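Local structure of salicylaldehyde dehydrogenase NahF (Pseudomonas putida, 4JZ6) at residues A[355-369]-A[381-395]. The protein probably oxidises salicylaldehyde to salicylate with NAD+ as the hydride acceptor, a step of naphthalene degradation. Sequence-based numbering, arbitrary orientation.
Sequences GLFKDAIDKGAKVVC and TILDHVKSDMRIYDE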
loop_
_atom_site.group_PDB
_atom_site.type_symbol
_atom_site.label_atom_id
_atom_site.label_comp_id
_atom_site.label_asym_id
_atom_site.label_seq_id
_atom_site.Cartn_x
_atom_site.Cartn_y
_atom_site.Cartn_z
ATOM N N GLY A 355 28.533 -4.781 -19.579
ATOM C CA GLY A 355 28.943 -5.384 -18.323
ATOM C C GLY A 355 28.206 -6.695 -18.118
ATOM O O GLY A 355 28.811 -7.718 -17.798
ATOM N N LEU A 356 26.893 -6.660 -18.328
ATOM C CA LEU A 356 26.056 -7.854 -18.253
ATOM C C LEU A 356 26.429 -8.868 -19.341
ATOM O O LEU A 356 26.462 -10.076 -19.096
ATOM C CB LEU A 356 24.577 -7.470 -18.381
ATOM C CG LEU A 356 23.793 -6.994 -17.151
ATOM C CD1 LEU A 356 23.608 -8.130 -16.169
ATOM C CD2 LEU A 356 24.450 -5.817 -16.457
ATOM N N PHE A 357 26.711 -8.354 -20.536
ATOM C CA PHE A 357 27.045 -9.160 -21.708
ATOM C C PHE A 357 28.360 -9.924 -21.501
ATOM O O PHE A 357 28.418 -11.138 -21.710
ATOM C CB PHE A 357 27.137 -8.229 -22.923
ATOM C CG PHE A 357 27.080 -8.922 -24.262
ATOM C CD1 PHE A 357 27.926 -9.974 -24.571
ATOM C CD2 PHE A 357 26.191 -8.482 -25.232
ATOM C CE1 PHE A 357 27.875 -10.589 -25.812
ATOM C CE2 PHE A 357 26.136 -9.089 -26.477
ATOM C CZ PHE A 357 26.978 -10.145 -26.766
ATOM N N LYS A 358 29.413 -9.215 -21.105
ATOM C CA LYS A 358 30.711 -9.843 -20.885
ATOM C C LYS A 358 30.622 -10.937 -19.829
ATOM O O LYS A 358 31.157 -12.031 -20.013
ATOM C CB LYS A 358 31.766 -8.813 -20.470
ATOM C CG LYS A 358 33.144 -9.427 -20.236
ATOM C CD LYS A 358 34.128 -8.463 -19.571
ATOM C CE LYS A 358 35.506 -9.115 -19.413
ATOM N NZ LYS A 358 36.494 -8.240 -18.715
ATOM N N ASP A 359 29.942 -10.634 -18.727
ATOM C CA ASP A 359 29.803 -11.582 -17.628
ATOM C C ASP A 359 29.159 -12.883 -18.090
ATOM O O ASP A 359 29.674 -13.968 -17.821
ATOM C CB ASP A 359 28.989 -10.974 -16.483
ATOM C CG ASP A 359 28.690 -11.980 -15.388
ATOM O OD1 ASP A 359 29.514 -12.110 -14.458
ATOM O OD2 ASP A 359 27.635 -12.646 -15.465
ATOM N N ALA A 360 28.031 -12.761 -18.783
ATOM C CA ALA A 360 27.347 -13.914 -19.354
ATOM C C ALA A 360 28.259 -14.671 -20.312
ATOM O O ALA A 360 28.386 -15.893 -20.227
ATOM C CB ALA A 360 26.081 -13.475 -20.069
ATOM N N ILE A 361 28.905 -13.936 -21.210
ATOM C CA ILE A 361 29.736 -14.546 -22.239
ATOM C C ILE A 361 30.972 -15.265 -21.669
ATOM O O ILE A 361 31.398 -16.302 -22.196
ATOM C CB ILE A 361 30.108 -13.509 -23.346
ATOM C CG1 ILE A 361 29.832 -14.099 -24.723
ATOM C CG2 ILE A 361 31.549 -13.024 -23.232
ATOM C CD1 ILE A 361 28.434 -14.619 -24.847
ATOM N N ASP A 362 31.523 -14.732 -20.580
ATOM C CA ASP A 362 32.683 -15.338 -19.936
ATOM C C ASP A 362 32.289 -16.596 -19.177
ATOM O O ASP A 362 33.134 -17.441 -18.888
ATOM C CB ASP A 362 33.359 -14.350 -18.981
ATOM C CG ASP A 362 34.111 -13.251 -19.708
ATOM O OD1 ASP A 362 34.519 -13.466 -20.870
ATOM O OD2 ASP A 362 34.305 -12.174 -19.110
ATOM N N LYS A 363 31.000 -16.715 -18.863
ATOM C CA LYS A 363 30.486 -17.848 -18.099
ATOM C C LYS A 363 29.767 -18.873 -18.967
ATOM O O LYS A 363 28.950 -19.644 -18.470
ATOM C CB LYS A 363 29.549 -17.373 -16.985
ATOM C CG LYS A 363 30.242 -16.589 -15.888
ATOM C CD LYS A 363 29.253 -16.120 -14.833
ATOM C CE LYS A 363 29.952 -15.346 -13.727
ATOM N NZ LYS A 363 29.005 -14.897 -12.674
ATOM N N GLY A 364 30.059 -18.880 -20.261
ATOM C CA GLY A 364 29.550 -19.923 -21.132
ATOM C C GLY A 364 28.373 -19.567 -22.021
ATOM O O GLY A 364 27.968 -20.378 -22.859
ATOM N N ALA A 365 27.818 -18.370 -21.851
ATOM C CA ALA A 365 26.700 -17.946 -22.690
ATOM C C ALA A 365 27.106 -17.923 -24.161
ATOM O O ALA A 365 28.290 -17.838 -24.498
ATOM C CB ALA A 365 26.169 -16.593 -22.256
ATOM N N LYS A 366 26.110 -18.003 -25.032
ATOM C CA LYS A 366 26.350 -18.144 -26.455
ATOM C C LYS A 366 25.555 -17.089 -27.226
ATOM O O LYS A 366 24.325 -17.067 -27.177
ATOM C CB LYS A 366 25.964 -19.564 -26.886
ATOM C CG LYS A 366 26.028 -19.839 -28.374
ATOM C CD LYS A 366 25.645 -21.286 -28.674
ATOM C CE LYS A 366 25.373 -21.495 -30.158
ATOM N NZ LYS A 366 26.470 -20.946 -31.008
ATOM N N VAL A 367 26.264 -16.191 -27.908
ATOM C CA VAL A 367 25.616 -15.188 -28.741
ATOM C C VAL A 367 25.094 -15.882 -29.989
ATOM O O VAL A 367 25.865 -16.210 -30.893
ATOM C CB VAL A 367 26.598 -14.075 -29.168
ATOM C CG1 VAL A 367 25.879 -13.010 -29.985
ATOM C CG2 VAL A 367 27.247 -13.447 -27.958
ATOM N N VAL A 368 23.791 -16.130 -30.037
ATOM C CA VAL A 368 23.225 -16.791 -31.208
ATOM C C VAL A 368 22.880 -15.786 -32.294
ATOM O O VAL A 368 22.714 -16.153 -33.457
ATOM C CB VAL A 368 21.994 -17.654 -30.871
ATOM C CG1 VAL A 368 22.430 -18.961 -30.194
ATOM C CG2 VAL A 368 21.021 -16.880 -30.005
ATOM N N CYS A 369 22.777 -14.518 -31.905
ATOM C CA CYS A 369 22.638 -13.431 -32.867
ATOM C C CYS A 369 22.943 -12.091 -32.201
ATOM O O CYS A 369 22.806 -11.946 -30.985
ATOM C CB CYS A 369 21.239 -13.423 -33.505
ATOM S SG CYS A 369 20.072 -12.258 -32.783
ATOM N N THR A 381 20.039 -8.515 -30.160
ATOM C CA THR A 381 20.925 -9.544 -29.633
ATOM C C THR A 381 20.173 -10.602 -28.818
ATOM O O THR A 381 19.341 -10.270 -27.978
ATOM C CB THR A 381 22.031 -8.904 -28.762
ATOM O OG1 THR A 381 22.734 -7.914 -29.523
ATOM C CG2 THR A 381 23.019 -9.948 -28.281
ATOM N N ILE A 382 20.467 -11.872 -29.077
ATOM C CA ILE A 382 19.911 -12.972 -28.292
ATOM C C ILE A 382 21.034 -13.847 -27.733
ATOM O O ILE A 382 21.915 -14.290 -28.476
ATOM C CB ILE A 382 18.973 -13.868 -29.130
ATOM C CG1 ILE A 382 17.880 -13.043 -29.808
ATOM C CG2 ILE A 382 18.348 -14.937 -28.264
ATOM C CD1 ILE A 382 17.088 -13.826 -30.826
ATOM N N LEU A 383 21.009 -14.084 -26.423
ATOM C CA LEU A 383 21.973 -14.976 -25.786
ATOM C C LEU A 383 21.281 -16.287 -25.419
ATOM O O LEU A 383 20.180 -16.283 -24.856
ATOM C CB LEU A 383 22.589 -14.326 -24.544
ATOM C CG LEU A 383 23.292 -12.981 -24.754
ATOM C CD1 LEU A 383 23.836 -12.432 -23.447
ATOM C CD2 LEU A 383 24.399 -13.142 -25.751
ATOM N N ASP A 384 21.924 -17.403 -25.755
ATOM C CA ASP A 384 21.379 -18.729 -25.481
ATOM C C ASP A 384 22.209 -19.432 -24.408
ATOM O O ASP A 384 23.362 -19.060 -24.167
ATOM C CB ASP A 384 21.376 -19.572 -26.757
ATOM C CG ASP A 384 20.503 -20.813 -26.640
ATOM O OD1 ASP A 384 19.998 -21.097 -25.530
ATOM O OD2 ASP A 384 20.330 -21.512 -27.662
ATOM N N HIS A 385 21.624 -20.456 -23.786
ATOM C CA HIS A 385 22.274 -21.203 -22.709
ATOM C C HIS A 385 22.711 -20.290 -21.572
ATOM O O HIS A 385 23.842 -20.375 -21.090
ATOM C CB HIS A 385 23.470 -21.999 -23.226
ATOM C CG HIS A 385 23.160 -22.840 -24.421
ATOM N ND1 HIS A 385 22.459 -24.021 -24.340
ATOM C CD2 HIS A 385 23.464 -22.670 -25.733
ATOM C CE1 HIS A 385 22.339 -24.545 -25.545
ATOM N NE2 HIS A 385 22.941 -23.746 -26.409
ATOM N N VAL A 386 21.809 -19.405 -21.163
ATOM C CA VAL A 386 22.038 -18.559 -20.007
ATOM C C VAL A 386 21.694 -19.341 -18.739
ATOM O O VAL A 386 20.696 -20.061 -18.689
ATOM C CB VAL A 386 21.221 -17.257 -20.113
ATOM C CG1 VAL A 386 21.219 -16.500 -18.800
ATOM C CG2 VAL A 386 21.785 -16.398 -21.234
ATOM N N LYS A 387 22.544 -19.217 -17.726
ATOM C CA LYS A 387 22.407 -20.004 -16.510
ATOM C C LYS A 387 22.364 -19.103 -15.272
ATOM O O LYS A 387 22.720 -17.925 -15.331
ATOM C CB LYS A 387 23.558 -21.011 -16.410
ATOM C CG LYS A 387 23.587 -22.066 -17.515
ATOM C CD LYS A 387 22.463 -23.088 -17.334
ATOM C CE LYS A 387 22.777 -24.435 -18.004
ATOM N NZ LYS A 387 22.475 -24.472 -19.470
ATOM N N SER A 388 21.942 -19.674 -14.149
ATOM C CA SER A 388 21.642 -18.903 -12.941
ATOM C C SER A 388 22.835 -18.192 -12.297
ATOM O O SER A 388 22.655 -17.360 -11.408
ATOM C CB SER A 388 20.931 -19.789 -11.912
ATOM O OG SER A 388 21.552 -21.060 -11.808
ATOM N N ASP A 389 24.046 -18.509 -12.744
ATOM C CA ASP A 389 25.240 -17.877 -12.185
ATOM C C ASP A 389 25.622 -16.598 -12.929
ATOM O O ASP A 389 26.495 -15.848 -12.486
ATOM C CB ASP A 389 26.423 -18.853 -12.163
ATOM C CG ASP A 389 26.938 -19.185 -13.550
ATOM O OD1 ASP A 389 26.136 -19.167 -14.507
ATOM O OD2 ASP A 389 28.149 -19.470 -13.685
ATOM N N MET A 390 24.970 -16.356 -14.061
ATOM C CA MET A 390 25.223 -15.154 -14.845
ATOM C C MET A 390 24.352 -14.007 -14.338
ATOM O O MET A 390 23.189 -14.211 -13.990
ATOM C CB MET A 390 24.929 -15.418 -16.320
ATOM C CG MET A 390 25.705 -16.578 -16.906
ATOM S SD MET A 390 25.074 -17.084 -18.513
ATOM C CE MET A 390 25.941 -18.625 -18.752
ATOM N N ARG A 391 24.921 -12.806 -14.282
ATOM C CA ARG A 391 24.175 -11.632 -13.841
ATOM C C ARG A 391 22.942 -11.401 -14.715
ATOM O O ARG A 391 21.867 -11.095 -14.206
ATOM C CB ARG A 391 25.063 -10.387 -13.858
ATOM C CG ARG A 391 26.256 -10.438 -12.919
ATOM C CD ARG A 391 27.095 -9.177 -13.058
ATOM N NE ARG A 391 26.271 -7.977 -12.936
ATOM C CZ ARG A 391 26.610 -6.782 -13.411
ATOM N NH1 ARG A 391 27.764 -6.620 -14.049
ATOM N NH2 ARG A 391 25.793 -5.748 -13.252
ATOM N N ILE A 392 23.098 -11.576 -16.026
ATOM C CA ILE A 392 22.017 -11.307 -16.974
ATOM C C ILE A 392 20.837 -12.278 -16.833
ATOM O O ILE A 392 19.752 -12.031 -17.363
ATOM C CB ILE A 392 22.531 -11.275 -18.439
ATOM C CG1 ILE A 392 21.607 -10.425 -19.317
ATOM C CG2 ILE A 392 22.682 -12.680 -18.990
ATOM C CD1 ILE A 392 22.166 -10.131 -20.690
ATOM N N TYR A 393 21.050 -13.370 -16.102
ATOM C CA TYR A 393 19.984 -14.318 -15.780
ATOM C C TYR A 393 18.763 -13.642 -15.141
ATOM O O TYR A 393 17.625 -13.969 -15.468
ATOM C CB TYR A 393 20.536 -15.407 -14.860
ATOM C CG TYR A 393 19.575 -16.502 -14.446
ATOM C CD1 TYR A 393 18.955 -16.476 -13.200
ATOM C CD2 TYR A 393 19.327 -17.587 -15.278
ATOM C CE1 TYR A 393 18.099 -17.489 -12.804
ATOM C CE2 TYR A 393 18.475 -18.606 -14.891
ATOM C CZ TYR A 393 17.861 -18.554 -13.656
ATOM O OH TYR A 393 17.007 -19.571 -13.270
ATOM N N ASP A 394 18.988 -12.690 -14.244
ATOM C CA ASP A 394 17.858 -12.044 -13.591
ATOM C C ASP A 394 17.975 -10.522 -13.509
ATOM O O ASP A 394 17.012 -9.842 -13.164
ATOM C CB ASP A 394 17.622 -12.638 -12.198
ATOM C CG ASP A 394 16.247 -12.305 -11.649
ATOM O OD1 ASP A 394 15.293 -12.221 -12.457
ATOM O OD2 ASP A 394 16.116 -12.123 -10.414
ATOM N N GLU A 395 19.147 -9.982 -13.821
ATOM C CA GLU A 395 19.305 -8.530 -13.843
ATOM C C GLU A 395 18.600 -7.923 -15.056
ATOM O O GLU A 395 18.785 -8.378 -16.185
ATOM C CB GLU A 395 20.783 -8.150 -13.848
ATOM C CG GLU A 395 21.225 -7.377 -12.622
ATOM C CD GLU A 395 22.705 -7.535 -12.340
ATOM O OE1 GLU A 395 23.475 -6.611 -12.681
ATOM O OE2 GLU A 395 23.097 -8.582 -11.774
HETATM O O HOH W 1 25.634 -12.076 -17.220
#
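Asp359 OD2 accepts two hydrogen bonds where helix 349-362 meets the loop after strand 381-384. Arg391 N reaches it at 3.0 Å in a nearly straight bond (167° at the hydrogen), coming from above the carboxylate plane, while a water donates to the same oxygen at 2.7 Å. That water also donates to Leu356 O and accepts from Ile392 N, tying a helix carbonyl to residues 391-393. With CG anti to the backbone N (chi1 174°), the carboxylate is carried to Arg391 N, and the water relays it to Ile392 N. Its other oxygen, OD1, forms a salt bridge with Lys363 NZ whose hydrogen bond is weak; the extended chain of Lys363 runs alongside Asp389 in the opposite sense, and NZ donates a hydrogen bond to Asp389 O at 2.7 Å.

Deeper in, Met390 lays its extended side chain against Ala360 and Ala365, its SD 4.1 Å from Ala360 CB and close to Ala365 CB as well. Ile392 CG2 meets the same Ala360 methyl. The two methyls of Leu356 divide between Arg391 and Glu395: CD1 packs on Arg391 CB and Glu395 CB, and CD2 lies over one face of the Arg391 guanidinium, which is held by a salt bridge to Glu395. On the other flank Leu383 CD2 sits over a face of the Phe357 ring and 3.6 Å from Val367 CG2.

Strands 366-369 and 381-384 form an antiparallel hairpin at the border of the seven-stranded sheet. Lys366 and Asp384 exchange two backbone bonds; beyond them Val368 and Cys369 both face Ile382 in a classic beta bulge. Strand 401-407 continues the sheet, and its Arg406 forms a salt bridge with Asp384. The chemistry thus divides the work: backbone bonds fix the hairpin's edge strand, whereas Asp359 OD2 with Arg391 N, the water, and Lys363 NZ with Asp389 O join the segments beside apolar packing, and Lys363 may help stabilise the Asp359 charge.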